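Local coordinates for protein fatty acid synthase 1, isoform A (Drosophila melanogaster, PDB 6FN6) that probably makes long-chain saturated fatty acids as a multifunctional enzyme, this piece being its dehydratase, enoylreductase and ketoreductase region, at residues Y927-G932 with G1007-A1012; Y951-S956 with K978-T983; S984-A989 with K1040-F1045; F1056-S1061 with R1083-R1088. All coordinates share one frame; numbering follows the deposited sequence.

Interaction 1 (Y927-G932 with G1007-A1012); sequences YILVGG and GIFNLA
The ring of Tyr927 settles into the hollow left by Gly1007, and CD1 comes within 3.3 Å of Gly1007 N. A CB at that glycine would run into the ring. CG lies beside the tyrosine's own backbone N (chi1 -64°), which sets the base of the ring at this hollow. The hydroxyl at the far end is hydrogen-bonded to His922 N. On the same face Phe1009 brings CE2 to Tyr927 CD1 at 4.0 Å, while its CD2 lies alongside Leu929 CG at 4.1 Å. An alanine here would probably open a gap above Gly1007 and at the Phe1009 edge, and leave His922 N without that partner. Helix 935-946 packs on this face through Leu929 and Phe1009. On the face of Ile928, Val930, Ile1008 and Asn1010 the bumps are smaller: Val930 CG2 sits beside Asn1010 ND2 at 3.8 Å, Leu1042 of helix 1034-1049 covers both, and helix 989-1002 covers the two isoleucines. Between the two faces, backbone hydrogen bonds of a parallel pair fix the register, among them Phe1009 N to Ile928 O at 2.8 Å. Leu1011 leans against the Gly931 carbonyl at the turn into a GxGxxG-like sequence, consistent with a Rossmann-type ketoreductase domain.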
loop_
_atom_site.group_PDB
_atom_site.type_symbol
_atom_site.label_atom_id
_atom_site.label_comp_id
_atom_site.label_asym_id
_atom_site.label_seq_id
_atom_site.Cartn_x
_atom_site.Cartn_y
_atom_site.Cartn_z
ATOM N N TYR A 927 -27.088 35.595 -31.922
ATOM C CA TYR A 927 -28.414 35.186 -31.479
ATOM C C TYR A 927 -28.920 36.123 -30.395
ATOM O O TYR A 927 -28.353 36.214 -29.302
ATOM C CB TYR A 927 -28.388 33.736 -31.004
ATOM C CG TYR A 927 -28.049 32.803 -32.138
ATOM C CD1 TYR A 927 -29.038 32.331 -32.989
ATOM C CD2 TYR A 927 -26.734 32.430 -32.388
ATOM C CE1 TYR A 927 -28.732 31.493 -34.042
ATOM C CE2 TYR A 927 -26.416 31.596 -33.436
ATOM C CZ TYR A 927 -27.414 31.130 -34.265
ATOM O OH TYR A 927 -27.085 30.299 -35.315
ATOM N N ILE A 928 -29.992 36.831 -30.733
ATOM C CA ILE A 928 -30.575 37.835 -29.864
ATOM C C ILE A 928 -31.649 37.197 -29.006
ATOM O O ILE A 928 -32.555 36.548 -29.520
ATOM C CB ILE A 928 -31.151 39.002 -30.683
ATOM C CG1 ILE A 928 -30.071 39.613 -31.577
ATOM C CG2 ILE A 928 -31.740 40.068 -29.764
ATOM C CD1 ILE A 928 -30.627 40.499 -32.671
ATOM N N LEU A 929 -31.535 37.375 -27.695
ATOM C CA LEU A 929 -32.555 36.904 -26.769
ATOM C C LEU A 929 -33.167 38.085 -26.029
ATOM O O LEU A 929 -32.551 38.644 -25.120
ATOM C CB LEU A 929 -31.969 35.896 -25.777
ATOM C CG LEU A 929 -31.592 34.528 -26.356
ATOM C CD1 LEU A 929 -30.246 34.568 -27.060
ATOM C CD2 LEU A 929 -31.589 33.474 -25.267
ATOM N N VAL A 930 -34.374 38.470 -26.432
ATOM C CA VAL A 930 -35.075 39.568 -25.782
ATOM C C VAL A 930 -35.543 39.091 -24.419
ATOM O O VAL A 930 -36.267 38.103 -24.317
ATOM C CB VAL A 930 -36.255 40.073 -26.632
ATOM C CG1 VAL A 930 -36.912 41.279 -25.975
ATOM C CG2 VAL A 930 -35.790 40.426 -28.035
ATOM N N GLY A 931 -35.147 39.815 -23.377
ATOM C CA GLY A 931 -35.351 39.361 -22.013
ATOM C C GLY A 931 -34.441 38.185 -21.718
ATOM O O GLY A 931 -34.828 37.220 -21.059
ATOM N N GLY A 932 -33.209 38.278 -22.205
ATOM C CA GLY A 932 -32.293 37.158 -22.160
ATOM C C GLY A 932 -31.655 36.872 -20.814
ATOM O O GLY A 932 -31.088 35.798 -20.625
ATOM N N GLY A 1007 -30.671 33.993 -35.372
ATOM C CA GLY A 1007 -31.904 33.735 -34.653
ATOM C C GLY A 1007 -32.300 34.850 -33.702
ATOM O O GLY A 1007 -31.447 35.524 -33.123
ATOM N N ILE A 1008 -33.610 35.035 -33.551
ATOM C CA ILE A 1008 -34.172 36.007 -32.624
ATOM C C ILE A 1008 -35.164 35.285 -31.724
ATOM O O ILE A 1008 -36.097 34.644 -32.203
ATOM C CB ILE A 1008 -34.835 37.184 -33.379
ATOM C CG1 ILE A 1008 -33.768 38.001 -34.108
ATOM C CG2 ILE A 1008 -35.642 38.076 -32.421
ATOM C CD1 ILE A 1008 -34.320 39.084 -35.010
ATOM N N PHE A 1009 -34.943 35.375 -30.420
ATOM C CA PHE A 1009 -35.808 34.722 -29.447
ATOM C C PHE A 1009 -36.486 35.758 -28.558
ATOM O O PHE A 1009 -35.822 36.549 -27.891
ATOM C CB PHE A 1009 -35.011 33.725 -28.599
ATOM C CG PHE A 1009 -34.241 32.724 -29.411
ATOM C CD1 PHE A 1009 -34.789 31.486 -29.712
ATOM C CD2 PHE A 1009 -32.972 33.018 -29.875
ATOM C CE1 PHE A 1009 -34.083 30.563 -30.462
ATOM C CE2 PHE A 1009 -32.263 32.099 -30.627
ATOM C CZ PHE A 1009 -32.819 30.871 -30.920
ATOM N N ASN A 1010 -37.815 35.760 -28.579
ATOM C CA ASN A 1010 -38.599 36.706 -27.799
ATOM C C ASN A 1010 -39.135 36.017 -26.557
ATOM O O ASN A 1010 -39.759 34.959 -26.645
ATOM C CB ASN A 1010 -39.748 37.273 -28.631
ATOM C CG ASN A 1010 -39.263 38.023 -29.851
ATOM O OD1 ASN A 1010 -39.051 37.435 -30.912
ATOM N ND2 ASN A 1010 -39.076 39.331 -29.704
ATOM N N LEU A 1011 -38.891 36.622 -25.400
ATOM C CA LEU A 1011 -39.248 36.005 -24.132
ATOM C C LEU A 1011 -40.235 36.851 -23.336
ATOM O O LEU A 1011 -39.871 37.868 -22.747
ATOM C CB LEU A 1011 -37.983 35.749 -23.309
ATOM C CG LEU A 1011 -36.859 35.059 -24.091
ATOM C CD1 LEU A 1011 -35.632 34.850 -23.231
ATOM C CD2 LEU A 1011 -37.323 33.731 -24.668
ATOM N N ALA A 1012 -41.493 36.422 -23.338
ATOM C CA ALA A 1012 -42.515 37.008 -22.480
ATOM C C ALA A 1012 -42.662 36.183 -21.204
ATOM O O ALA A 1012 -43.496 36.486 -20.351
ATOM C CB ALA A 1012 -43.844 37.091 -23.213
#

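Interaction 2 (Y951-S956 with K978-T983); sequences YIVLTS and KVVIDT. With EDO (1,2-ethanediol), chain E.
Leu954 and Ile981 meet methyl to methyl, CD1 to CD1 at 3.8 Å, their side chains crossing obliquely on one face of the sheet. On the other face, Tyr951 lays CD2 against Lys978 CB at 3.7 Å. The lysine tail bends away after CG, and its aliphatic root is what touches the ring. Around these pairs every second residue of each strand bonds across, Ile952 and Leu954 each through both N and O: Ile952 N reaches Lys978 O at 2.8 Å in a nearly straight bond, Leu954 N reaches Val980 O at 2.7 Å, and the line closes with Ser956 N on Asp982 O at 3.1 Å. One shell further out, helix 963-974 lies against Val979 and Ile981, whereas Leu995 of helix 989-1002 packs on Thr955 and Asp982. The polar ends at the strand tips are also positioned from outside: Thr955 OG1 takes the N-H of Gly931, Ser956 OG that of Gly959, and Asp982 OD1 pairs with Ser984 OG. An ethanediol, probably from the crystallisation liquor, is held weakly by Thr955 OG1 and O. Strand 951-955, helix 963-974 and edge strand 978-982 thus form a beta-alpha-beta crossover, the repeating element of the Rossmann fold.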
loop_
_atom_site.group_PDB
_atom_site.type_symbol
_atom_site.label_atom_id
_atom_site.label_comp_id
_atom_site.label_asym_id
_atom_site.label_seq_id
_atom_site.Cartn_x
_atom_site.Cartn_y
_atom_site.Cartn_z
ATOM N N TYR A 951 -21.859 33.776 -30.507
ATOM C CA TYR A 951 -22.154 35.201 -30.406
ATOM C C TYR A 951 -23.546 35.389 -29.814
ATOM O O TYR A 951 -24.546 35.012 -30.427
ATOM C CB TYR A 951 -22.058 35.878 -31.770
ATOM C CG TYR A 951 -20.675 35.856 -32.379
ATOM C CD1 TYR A 951 -20.293 34.835 -33.238
ATOM C CD2 TYR A 951 -19.754 36.858 -32.101
ATOM C CE1 TYR A 951 -19.032 34.811 -33.801
ATOM C CE2 TYR A 951 -18.490 36.841 -32.659
ATOM C CZ TYR A 951 -18.134 35.816 -33.509
ATOM O OH TYR A 951 -16.879 35.794 -34.068
ATOM N N ILE A 952 -23.598 35.957 -28.613
ATOM C CA ILE A 952 -24.849 36.087 -27.878
ATOM C C ILE A 952 -25.136 37.549 -27.573
ATOM O O ILE A 952 -24.264 38.283 -27.105
ATOM C CB ILE A 952 -24.814 35.259 -26.578
ATOM C CG1 ILE A 952 -24.660 33.768 -26.889
ATOM C CG2 ILE A 952 -26.057 35.523 -25.730
ATOM C CD1 ILE A 952 -25.836 33.145 -27.615
ATOM N N VAL A 953 -26.372 37.965 -27.836
ATOM C CA VAL A 953 -26.831 39.296 -27.463
ATOM C C VAL A 953 -28.036 39.171 -26.542
ATOM O O VAL A 953 -29.053 38.584 -26.907
ATOM C CB VAL A 953 -27.175 40.138 -28.701
ATOM C CG1 VAL A 953 -27.591 41.542 -28.294
ATOM C CG2 VAL A 953 -25.996 40.182 -29.663
ATOM N N LEU A 954 -27.911 39.731 -25.344
ATOM C CA LEU A 954 -28.993 39.706 -24.371
ATOM C C LEU A 954 -29.503 41.121 -24.119
ATOM O O LEU A 954 -28.726 42.016 -23.777
ATOM C CB LEU A 954 -28.521 39.081 -23.056
ATOM C CG LEU A 954 -27.824 37.718 -23.136
ATOM C CD1 LEU A 954 -27.280 37.329 -21.768
ATOM C CD2 LEU A 954 -28.766 36.645 -23.657
ATOM N N THR A 955 -30.807 41.324 -24.283
ATOM C CA THR A 955 -31.401 42.626 -24.016
ATOM C C THR A 955 -31.956 42.639 -22.600
ATOM O O THR A 955 -32.738 41.768 -22.226
ATOM C CB THR A 955 -32.522 42.983 -25.012
ATOM O OG1 THR A 955 -33.702 42.226 -24.712
ATOM C CG2 THR A 955 -32.085 42.709 -26.442
ATOM N N SER A 956 -31.533 43.621 -21.814
ATOM C CA SER A 956 -32.024 43.786 -20.451
ATOM C C SER A 956 -31.997 45.252 -20.048
ATOM O O SER A 956 -30.962 45.912 -20.132
ATOM C CB SER A 956 -31.188 42.963 -19.469
ATOM O OG SER A 956 -31.692 43.070 -18.148
ATOM N N LYS A 978 -18.834 35.391 -27.180
ATOM C CA LYS A 978 -18.989 36.838 -27.150
ATOM C C LYS A 978 -20.375 37.197 -26.625
ATOM O O LYS A 978 -21.384 36.932 -27.279
ATOM C CB LYS A 978 -18.773 37.427 -28.545
ATOM C CG LYS A 978 -19.010 38.926 -28.645
ATOM C CD LYS A 978 -17.969 39.714 -27.876
ATOM C CE LYS A 978 -18.245 41.206 -27.956
ATOM N NZ LYS A 978 -17.221 42.009 -27.233
ATOM N N VAL A 979 -20.413 37.795 -25.440
ATOM C CA VAL A 979 -21.672 38.158 -24.808
ATOM C C VAL A 979 -21.833 39.670 -24.815
ATOM O O VAL A 979 -20.955 40.402 -24.360
ATOM C CB VAL A 979 -21.754 37.615 -23.373
ATOM C CG1 VAL A 979 -23.143 37.859 -22.787
ATOM C CG2 VAL A 979 -21.404 36.130 -23.339
ATOM N N VAL A 980 -22.964 40.128 -25.337
ATOM C CA VAL A 980 -23.284 41.546 -25.347
ATOM C C VAL A 980 -24.583 41.755 -24.586
ATOM O O VAL A 980 -25.587 41.099 -24.869
ATOM C CB VAL A 980 -23.385 42.089 -26.788
ATOM C CG1 VAL A 980 -23.854 43.534 -26.793
ATOM C CG2 VAL A 980 -22.055 41.963 -27.502
ATOM N N ILE A 981 -24.551 42.656 -23.608
ATOM C CA ILE A 981 -25.757 43.073 -22.905
ATOM C C ILE A 981 -26.227 44.392 -23.500
ATOM O O ILE A 981 -25.573 45.420 -23.327
ATOM C CB ILE A 981 -25.521 43.218 -21.386
ATOM C CG1 ILE A 981 -24.828 41.978 -20.814
ATOM C CG2 ILE A 981 -26.836 43.477 -20.663
ATOM C CD1 ILE A 981 -25.633 40.699 -20.920
ATOM N N ASP A 982 -27.353 44.363 -24.208
ATOM C CA ASP A 982 -27.899 45.576 -24.808
ATOM C C ASP A 982 -28.994 46.139 -23.911
ATOM O O ASP A 982 -30.037 45.516 -23.719
ATOM C CB ASP A 982 -28.450 45.302 -26.206
ATOM C CG ASP A 982 -28.788 46.576 -26.957
ATOM O OD1 ASP A 982 -29.340 47.509 -26.336
ATOM O OD2 ASP A 982 -28.501 46.648 -28.170
ATOM N N THR A 983 -28.749 47.324 -23.363
ATOM C CA THR A 983 -29.640 47.905 -22.369
ATOM C C THR A 983 -30.574 48.955 -22.977
ATOM O O THR A 983 -31.228 49.705 -22.254
ATOM C CB THR A 983 -28.832 48.532 -21.210
ATOM O OG1 THR A 983 -29.723 48.947 -20.168
ATOM C CG2 THR A 983 -28.018 49.732 -21.692
HETATM C C1 EDO E . -35.904 42.709 -20.240
HETATM O O1 EDO E . -35.675 43.913 -19.505
HETATM C C2 EDO E . -36.363 43.068 -21.646
HETATM O O2 EDO E . -35.388 43.917 -22.264
#

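Interaction 3 (S984-A989 with K1040-F1045); sequences SDVTTA and KYLDQF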
loop_
_atom_site.group_PDB
_atom_site.type_symbol
_atom_site.label_atom_id
_atom_site.label_comp_id
_atom_site.label_asym_id
_atom_site.label_seq_id
_atom_site.Cartn_x
_atom_site.Cartn_y
_atom_site.Cartn_z
ATOM N N SER A 984 -30.630 49.013 -24.306
ATOM C CA SER A 984 -31.458 50.003 -24.993
ATOM C C SER A 984 -32.925 49.584 -25.028
ATOM O O SER A 984 -33.251 48.401 -24.939
ATOM C CB SER A 984 -30.958 50.230 -26.422
ATOM O OG SER A 984 -31.270 49.128 -27.257
ATOM N N ASP A 985 -33.803 50.572 -25.169
ATOM C CA ASP A 985 -35.238 50.330 -25.248
ATOM C C ASP A 985 -35.618 49.733 -26.600
ATOM O O ASP A 985 -35.630 50.427 -27.613
ATOM C CB ASP A 985 -36.006 51.630 -25.008
ATOM C CG ASP A 985 -37.505 51.437 -25.050
ATOM O OD1 ASP A 985 -37.961 50.290 -24.855
ATOM O OD2 ASP A 985 -38.231 52.430 -25.264
ATOM N N VAL A 986 -35.927 48.440 -26.604
ATOM C CA VAL A 986 -36.215 47.716 -27.839
ATOM C C VAL A 986 -37.699 47.802 -28.214
ATOM O O VAL A 986 -38.099 47.363 -29.292
ATOM C CB VAL A 986 -35.756 46.240 -27.712
ATOM C CG1 VAL A 986 -36.547 45.515 -26.624
ATOM C CG2 VAL A 986 -35.880 45.508 -29.043
ATOM N N THR A 987 -38.511 48.378 -27.333
ATOM C CA THR A 987 -39.954 48.437 -27.556
ATOM C C THR A 987 -40.320 49.427 -28.659
ATOM O O THR A 987 -41.347 49.276 -29.320
ATOM C CB THR A 987 -40.709 48.826 -26.273
ATOM O OG1 THR A 987 -40.326 50.145 -25.870
ATOM C CG2 THR A 987 -40.400 47.844 -25.152
ATOM N N THR A 988 -39.491 50.449 -28.847
ATOM C CA THR A 988 -39.723 51.433 -29.899
ATOM C C THR A 988 -39.206 50.920 -31.239
ATOM O O THR A 988 -38.496 49.921 -31.295
ATOM C CB THR A 988 -39.047 52.779 -29.578
ATOM O OG1 THR A 988 -37.623 52.623 -29.612
ATOM C CG2 THR A 988 -39.470 53.278 -28.202
ATOM N N ALA A 989 -39.567 51.606 -32.317
ATOM C CA ALA A 989 -39.143 51.203 -33.653
ATOM C C ALA A 989 -37.660 51.485 -33.867
ATOM O O ALA A 989 -36.940 50.670 -34.444
ATOM C CB ALA A 989 -39.974 51.916 -34.707
ATOM N N LYS A 1040 -43.313 43.032 -32.789
ATOM C CA LYS A 1040 -43.869 43.605 -34.007
ATOM C C LYS A 1040 -42.785 44.342 -34.795
ATOM O O LYS A 1040 -42.655 44.164 -36.004
ATOM C CB LYS A 1040 -45.025 44.546 -33.666
ATOM C CG LYS A 1040 -45.657 45.227 -34.864
ATOM C CD LYS A 1040 -46.861 46.054 -34.443
ATOM C CE LYS A 1040 -47.527 46.725 -35.633
ATOM N NZ LYS A 1040 -48.791 47.410 -35.249
ATOM N N TYR A 1041 -42.005 45.165 -34.101
ATOM C CA TYR A 1041 -40.949 45.934 -34.747
ATOM C C TYR A 1041 -39.741 45.062 -35.089
ATOM O O TYR A 1041 -39.142 45.218 -36.155
ATOM C CB TYR A 1041 -40.514 47.097 -33.852
ATOM C CG TYR A 1041 -41.513 48.235 -33.766
ATOM C CD1 TYR A 1041 -42.253 48.632 -34.874
ATOM C CD2 TYR A 1041 -41.712 48.915 -32.572
ATOM C CE1 TYR A 1041 -43.163 49.669 -34.793
ATOM C CE2 TYR A 1041 -42.620 49.953 -32.481
ATOM C CZ TYR A 1041 -43.342 50.325 -33.593
ATOM O OH TYR A 1041 -44.246 51.358 -33.499
ATOM N N LEU A 1042 -39.374 44.157 -34.185
ATOM C CA LEU A 1042 -38.282 43.223 -34.449
ATOM C C LEU A 1042 -38.591 42.385 -35.686
ATOM O O LEU A 1042 -37.721 42.149 -36.525
ATOM C CB LEU A 1042 -38.034 42.316 -33.243
ATOM C CG LEU A 1042 -37.325 42.970 -32.056
ATOM C CD1 LEU A 1042 -37.378 42.074 -30.831
ATOM C CD2 LEU A 1042 -35.892 43.310 -32.407
ATOM N N ASP A 1043 -39.842 41.948 -35.798
ATOM C CA ASP A 1043 -40.289 41.209 -36.970
ATOM C C ASP A 1043 -40.100 42.055 -38.220
ATOM O O ASP A 1043 -39.518 41.608 -39.207
ATOM C CB ASP A 1043 -41.758 40.806 -36.827
ATOM C CG ASP A 1043 -42.384 40.395 -38.149
ATOM O OD1 ASP A 1043 -41.670 39.814 -38.995
ATOM O OD2 ASP A 1043 -43.589 40.657 -38.347
ATOM N N GLN A 1044 -40.587 43.287 -38.158
ATOM C CA GLN A 1044 -40.613 44.175 -39.314
ATOM C C GLN A 1044 -39.214 44.479 -39.853
ATOM O O GLN A 1044 -38.960 44.335 -41.048
ATOM C CB GLN A 1044 -41.323 45.475 -38.926
ATOM C CG GLN A 1044 -41.291 46.576 -39.970
ATOM C CD GLN A 1044 -42.029 47.818 -39.508
ATOM O OE1 GLN A 1044 -42.795 47.777 -38.543
ATOM N NE2 GLN A 1044 -41.787 48.936 -40.183
ATOM N N PHE A 1045 -38.304 44.871 -38.968
ATOM C CA PHE A 1045 -36.983 45.337 -39.383
ATOM C C PHE A 1045 -35.998 44.203 -39.656
ATOM O O PHE A 1045 -35.048 44.380 -40.417
ATOM C CB PHE A 1045 -36.405 46.273 -38.321
ATOM C CG PHE A 1045 -37.155 47.566 -38.183
ATOM C CD1 PHE A 1045 -37.125 48.510 -39.195
ATOM C CD2 PHE A 1045 -37.892 47.836 -37.044
ATOM C CE1 PHE A 1045 -37.814 49.699 -39.073
ATOM C CE2 PHE A 1045 -38.583 49.024 -36.915
ATOM C CZ PHE A 1045 -38.545 49.957 -37.932
#
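Asp985 OD1 is gripped by two donors of Thr987, the residue whose carbonyl touches the rim of Tyr1041 across the contact. The hydroxyl OG1 of Thr987 lies 2.6 Å from Asp985 OD1, on the syn side and 21° out of the carboxylate plane. Thr987 N, at 3.2 Å from the same OD1, comes instead from above that plane, 60° out of it. The backbone bond defines an Asx turn, and it shapes the loop that carries the chain from strand 978-982 into helix 989-1002 of the Rossmann-type ketoreductase domain. Thr988 follows as the N-cap of that helix, its OG1 holding Gly991 N.

Beyond the turn, the loop and the first residue of the helix meet helix 1034-1049. The Thr987 carbonyl O lies in the plane of the Tyr1041 ring, 3.3 Å from CD2 at its edge. Ala989, the first residue of the new helix, presses between two aromatic side chains one helical turn apart: its CB is 3.9 Å from Phe1045 CE2, which its carbonyl O also approaches, at 3.4 Å. Deeper in, Val986 and Leu1042 cross at about a right angle, CG2 to CD2 at 4.0 Å. Val986 CG2 stands anti to its backbone N, which directs that methyl to the leucine. Ala992, Leu995 and Leu996 of helix 989-1002 extend the packing, so the two neighbouring helices share one apolar seam. Ala989 CB itself sits 3.7 Å from the Tyr1041 ring centroid, 5° off the normal, a CH-pi contact squarely over the face.

Interaction 4 (F1056-S1061 with R1083-R1088); sequences FICFSS and RICEQR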
loop_
_atom_site.group_PDB
_atom_site.type_symbol
_atom_site.label_atom_id
_atom_site.label_comp_id
_atom_site.label_asym_id
_atom_site.label_seq_id
_atom_site.Cartn_x
_atom_site.Cartn_y
_atom_site.Cartn_z
ATOM N N PHE A 1056 -37.074 32.754 -35.748
ATOM C CA PHE A 1056 -37.777 33.856 -35.113
ATOM C C PHE A 1056 -38.817 33.230 -34.201
ATOM O O PHE A 1056 -39.911 32.876 -34.644
ATOM C CB PHE A 1056 -38.432 34.778 -36.144
ATOM C CG PHE A 1056 -38.964 36.062 -35.565
ATOM C CD1 PHE A 1056 -40.194 36.093 -34.926
ATOM C CD2 PHE A 1056 -38.248 37.242 -35.677
ATOM C CE1 PHE A 1056 -40.690 37.273 -34.397
ATOM C CE2 PHE A 1056 -38.742 38.424 -35.151
ATOM C CZ PHE A 1056 -39.966 38.437 -34.510
ATOM N N ILE A 1057 -38.462 33.076 -32.930
ATOM C CA ILE A 1057 -39.266 32.296 -31.999
ATOM C C ILE A 1057 -39.784 33.173 -30.864
ATOM O O ILE A 1057 -39.062 34.018 -30.340
ATOM C CB ILE A 1057 -38.456 31.097 -31.457
ATOM C CG1 ILE A 1057 -37.989 30.225 -32.627
ATOM C CG2 ILE A 1057 -39.288 30.285 -30.465
ATOM C CD1 ILE A 1057 -37.086 29.086 -32.245
ATOM N N CYS A 1058 -41.047 32.960 -30.504
ATOM C CA CYS A 1058 -41.688 33.669 -29.403
ATOM C C CYS A 1058 -42.163 32.680 -28.340
ATOM O O CYS A 1058 -43.018 31.839 -28.615
ATOM C CB CYS A 1058 -42.874 34.495 -29.912
ATOM S SG CYS A 1058 -42.483 35.706 -31.204
ATOM N N PHE A 1059 -41.606 32.771 -27.134
ATOM C CA PHE A 1059 -42.014 31.897 -26.032
ATOM C C PHE A 1059 -43.037 32.558 -25.111
ATOM O O PHE A 1059 -43.026 33.775 -24.929
ATOM C CB PHE A 1059 -40.796 31.468 -25.209
ATOM C CG PHE A 1059 -39.817 30.624 -25.969
ATOM C CD1 PHE A 1059 -39.972 29.248 -26.025
ATOM C CD2 PHE A 1059 -38.747 31.201 -26.627
ATOM C CE1 PHE A 1059 -39.078 28.465 -26.725
ATOM C CE2 PHE A 1059 -37.848 30.422 -27.329
ATOM C CZ PHE A 1059 -38.014 29.051 -27.378
ATOM N N SER A 1060 -43.911 31.742 -24.528
ATOM C CA SER A 1060 -44.935 32.229 -23.607
ATOM C C SER A 1060 -45.745 31.070 -23.030
ATOM O O SER A 1060 -45.576 29.921 -23.433
ATOM C CB SER A 1060 -45.869 33.215 -24.311
ATOM O OG SER A 1060 -46.422 32.642 -25.482
ATOM N N SER A 1061 -46.616 31.386 -22.073
ATOM C CA SER A 1061 -47.538 30.410 -21.500
ATOM C C SER A 1061 -48.972 30.708 -21.945
ATOM O O SER A 1061 -49.272 31.811 -22.398
ATOM C CB SER A 1061 -47.444 30.414 -19.974
ATOM O OG SER A 1061 -48.292 29.429 -19.410
ATOM N N ARG A 1083 -50.107 35.570 -34.537
ATOM C CA ARG A 1083 -50.375 36.145 -35.848
ATOM C C ARG A 1083 -49.077 36.607 -36.508
ATOM O O ARG A 1083 -48.870 36.400 -37.703
ATOM C CB ARG A 1083 -51.353 37.317 -35.720
ATOM C CG ARG A 1083 -52.060 37.694 -37.008
ATOM C CD ARG A 1083 -53.082 36.633 -37.384
ATOM N NE ARG A 1083 -53.987 37.076 -38.446
ATOM C CZ ARG A 1083 -53.867 36.755 -39.730
ATOM N NH1 ARG A 1083 -52.871 35.981 -40.151
ATOM N NH2 ARG A 1083 -54.754 37.212 -40.603
ATOM N N ILE A 1084 -48.211 37.245 -35.728
ATOM C CA ILE A 1084 -46.926 37.711 -36.234
ATOM C C ILE A 1084 -46.151 36.574 -36.900
ATOM O O ILE A 1084 -45.607 36.737 -37.991
ATOM C CB ILE A 1084 -46.097 38.352 -35.108
ATOM C CG1 ILE A 1084 -46.755 39.655 -34.654
ATOM C CG2 ILE A 1084 -44.656 38.601 -35.573
ATOM C CD1 ILE A 1084 -46.105 40.303 -33.440
ATOM N N CYS A 1085 -46.102 35.423 -36.239
ATOM C CA CYS A 1085 -45.346 34.289 -36.751
ATOM C C CYS A 1085 -46.039 33.672 -37.957
ATOM O O CYS A 1085 -45.379 33.241 -38.902
ATOM C CB CYS A 1085 -45.140 33.252 -35.649
ATOM S SG CYS A 1085 -44.079 33.862 -34.311
ATOM N N GLU A 1086 -47.367 33.622 -37.920
ATOM C CA GLU A 1086 -48.133 33.119 -39.052
ATOM C C GLU A 1086 -47.902 34.008 -40.266
ATOM O O GLU A 1086 -47.626 33.526 -41.363
ATOM C CB GLU A 1086 -49.626 33.064 -38.726
ATOM C CG GLU A 1086 -50.465 32.418 -39.823
ATOM C CD GLU A 1086 -51.957 32.490 -39.551
ATOM O OE1 GLU A 1086 -52.393 33.418 -38.836
ATOM O OE2 GLU A 1086 -52.696 31.620 -40.059
ATOM N N GLN A 1087 -48.012 35.313 -40.056
ATOM C CA GLN A 1087 -47.852 36.280 -41.132
ATOM C C GLN A 1087 -46.449 36.192 -41.718
ATOM O O GLN A 1087 -46.269 36.248 -42.935
ATOM C CB GLN A 1087 -48.131 37.697 -40.622
ATOM C CG GLN A 1087 -49.603 37.988 -40.371
ATOM C CD GLN A 1087 -50.424 38.022 -41.645
ATOM O OE1 GLN A 1087 -50.873 36.987 -42.138
ATOM N NE2 GLN A 1087 -50.628 39.218 -42.182
ATOM N N ARG A 1088 -45.456 36.066 -40.844
ATOM C CA ARG A 1088 -44.070 35.944 -41.274
ATOM C C ARG A 1088 -43.906 34.776 -42.252
ATOM O O ARG A 1088 -43.289 34.921 -43.307
ATOM C CB ARG A 1088 -43.149 35.770 -40.066
ATOM C CG ARG A 1088 -42.804 37.076 -39.352
ATOM C CD ARG A 1088 -41.858 36.836 -38.173
ATOM N NE ARG A 1088 -40.587 36.251 -38.601
ATOM C CZ ARG A 1088 -39.523 36.951 -38.984
ATOM N NH1 ARG A 1088 -39.550 38.277 -38.989
ATOM N NH2 ARG A 1088 -38.421 36.320 -39.362
#
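Strand 1056-1060 and helix 1083-1088 run nearly antiparallel, at 161° with their axes 9.6 Å apart at the closest, and bring Phe1056 against Arg1088. This is a helix packed on the parallel sheet of the Rossmann-type ketoreductase domain, and no hydrogen bond crosses between the two segments: the contact is made almost wholly by side chains.

The guanidinium of Arg1088 lies flat on the phenylalanine ring, the planes 14° apart and the centres separated by 4.0 Å. The stack is offset and has cation-pi character, for Arg1088 NE stands over Phe1056 CG at 3.4 Å, while Arg1088 CD covers the same face nearer the CD1 rim, in a CH-pi contact. Phe1056 CG is anti to the backbone N (chi1 -170°), and the bend of the arginine chain at chi3 brings Arg1088 NE over the ring.

Stacking is one of several holds on this buried charge. Asp1043 OD1 forms a salt bridge with NH1, which also bonds Ser1046 OG, and NE donates to Pro1094 O; together they would keep the guanidinium from swinging off the ring. A leucine in its place would probably leave the Pro1094 carbonyl without its donor, strip Asp1043 of one of its two arginine partners and take the flat cover from Phe1056.

At the same ring Ile1084 CG2 meets Phe1056 CE1 at 4.3 Å. Two residues on along the strand, two cysteines approach by their sulfurs without being joined, Cys1058 SG and Cys1085 SG lying 3.9 Å apart in apolar contact.

All four contacts lie in the ketoreductase domain. Interactions 2, 1 and 4 follow its parallel sheet in that order, across strands 978-982, 951-955, 926-930, 1005-1011 and 1055-1060; the centre of interaction 1 is about 10 Å from that of 2 and about 12 Å from that of 4. Interaction 3 lies in the helix layer, its centre about 12 Å from that of interaction 1 and about 14 Å from that of 4, to which the Asp1043-Arg1088 salt bridge ties it. Along the chain interaction 2 is nested inside 1 and closes before 3 opens, 1 and 3 alternate, and both close before 4. Distant residues thus join one layered alpha/beta domain.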